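Side-chain contact in SspB protein (Streptomyces clavuligerus, PDB 6JUF), which probably nicks DNA as a metal-dependent nuclease in the phosphorothioation-sensing SspABCD-SspE defence system against phages: residues L314-Q317 / Y318-R322. Residues are numbered along the deposited sequence; the frame is centred on the assembly and turned at random.
Sequences LDEQ and YDNVR
The buried Asp315 carboxylate takes both the backbone N and the side-chain NE of Arg322 on the same oxygen. Arg322 N reaches Asp315 OD2 at 3.1 Å on its syn lone pair, whereas Arg322 NE forms a 2.9 Å salt bridge to OD2 from above the carboxylate plane, leaving carboxylate and guanidinium almost perpendicular (89°). The arginine bends at chi3 (-56°) to bring NE back over that oxygen; its NH2 pairs with Asp312, one turn earlier. Asp315 OD1, 3.5 Å from Val321 CB, accepts a hydrogen bond from Trp93 NE1. A Schellman motif from Asp315 to Asn320 ends helix 306-317: Asn320 N donates to Asp315 O at 2.8 Å, Asp319 N to Glu316 O at 3.1 Å, with Asp319 (positive phi) as the C-prime residue. Leu314 CD1 packs on Tyr318 CE2 at 3.9 Å, and Gln317 CG touches Tyr318 CE2 at 3.7 Å, with the amide plane nearly perpendicular to the ring. A water bridges Gln317 NE2 and Tyr318 OH, while Gln317 OE1 binds Arg232 and the phenol Ser109. With both carboxylate oxygens engaged, Asp315 is probably kept ionised, joining the helix end to the outgoing chain through OD2 and to helix 89-95 through OD1.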
# COMPACT_ATOMS: atom_id res chain seq x y z
N LEU B 314 -15.12 -6.57 -16.63
CA LEU B 314 -14.34 -5.79 -15.67
C LEU B 314 -15.24 -4.85 -14.84
O LEU B 314 -15.08 -4.77 -13.67
CB LEU B 314 -13.27 -4.95 -16.39
CG LEU B 314 -12.36 -4.10 -15.50
CD1 LEU B 314 -11.67 -4.96 -14.43
CD2 LEU B 314 -11.30 -3.38 -16.33
N ASP B 315 -16.21 -4.19 -15.45
CA ASP B 315 -17.08 -3.33 -14.69
C ASP B 315 -17.90 -4.15 -13.71
O ASP B 315 -18.18 -3.66 -12.60
CB ASP B 315 -17.97 -2.54 -15.63
CG ASP B 315 -18.47 -1.23 -15.00
OD1 ASP B 315 -17.73 -0.69 -14.14
OD2 ASP B 315 -19.53 -0.73 -15.39
N GLU B 316 -18.28 -5.37 -14.07
CA GLU B 316 -19.02 -6.21 -13.13
C GLU B 316 -18.21 -6.48 -11.88
O GLU B 316 -18.74 -6.54 -10.76
CB GLU B 316 -19.36 -7.51 -13.79
CG GLU B 316 -20.47 -7.31 -14.79
CD GLU B 316 -20.58 -8.45 -15.74
OE1 GLU B 316 -20.16 -9.54 -15.32
OE2 GLU B 316 -21.14 -8.28 -16.85
N GLN B 317 -16.91 -6.68 -12.05
CA GLN B 317 -16.03 -6.93 -10.95
C GLN B 317 -16.03 -5.78 -9.95
O GLN B 317 -15.74 -5.97 -8.78
CB GLN B 317 -14.61 -7.13 -11.51
CG GLN B 317 -13.50 -7.33 -10.46
CD GLN B 317 -13.68 -8.55 -9.54
OE1 GLN B 317 -14.40 -9.47 -9.84
NE2 GLN B 317 -12.91 -8.55 -8.41
N TYR B 318 -16.37 -4.59 -10.43
CA TYR B 318 -16.43 -3.41 -9.56
C TYR B 318 -17.83 -2.84 -9.38
O TYR B 318 -17.99 -1.63 -9.11
CB TYR B 318 -15.46 -2.32 -10.08
CG TYR B 318 -14.04 -2.75 -9.90
CD1 TYR B 318 -13.39 -2.53 -8.70
CD2 TYR B 318 -13.37 -3.49 -10.89
CE1 TYR B 318 -12.08 -2.92 -8.51
CE2 TYR B 318 -12.08 -3.93 -10.71
CZ TYR B 318 -11.44 -3.64 -9.52
OH TYR B 318 -10.15 -4.06 -9.29
N ASP B 319 -18.81 -3.72 -9.47
CA ASP B 319 -20.20 -3.33 -9.20
C ASP B 319 -20.76 -2.28 -10.16
O ASP B 319 -21.59 -1.43 -9.74
CB ASP B 319 -20.34 -2.93 -7.74
CG ASP B 319 -20.78 -4.10 -6.85
OD1 ASP B 319 -20.81 -5.28 -7.30
OD2 ASP B 319 -21.13 -3.84 -5.71
N ASN B 320 -20.36 -2.37 -11.44
CA ASN B 320 -20.95 -1.59 -12.51
C ASN B 320 -20.89 -0.11 -12.23
O ASN B 320 -21.90 0.61 -12.15
CB ASN B 320 -22.37 -2.13 -12.76
CG ASN B 320 -22.34 -3.59 -13.16
OD1 ASN B 320 -23.01 -4.44 -12.54
ND2 ASN B 320 -21.57 -3.91 -14.18
N VAL B 321 -19.64 0.36 -12.11
CA VAL B 321 -19.37 1.80 -11.99
C VAL B 321 -20.05 2.62 -13.10
O VAL B 321 -20.50 3.77 -12.82
CB VAL B 321 -17.85 2.04 -12.03
CG1 VAL B 321 -17.50 3.49 -11.90
CG2 VAL B 321 -17.18 1.24 -10.91
N ARG B 322 -20.06 2.10 -14.32
CA ARG B 322 -20.55 2.87 -15.49
C ARG B 322 -22.05 3.23 -15.36
O ARG B 322 -22.53 4.12 -16.03
CB ARG B 322 -20.25 2.12 -16.81
CG ARG B 322 -18.77 1.97 -17.16
CD ARG B 322 -18.54 1.11 -18.39
NE ARG B 322 -19.16 -0.23 -18.24
CZ ARG B 322 -19.24 -1.13 -19.22
NH1 ARG B 322 -18.68 -0.90 -20.39
NH2 ARG B 322 -19.84 -2.25 -18.96
O HOH W 1 -10.78 -6.54 -7.89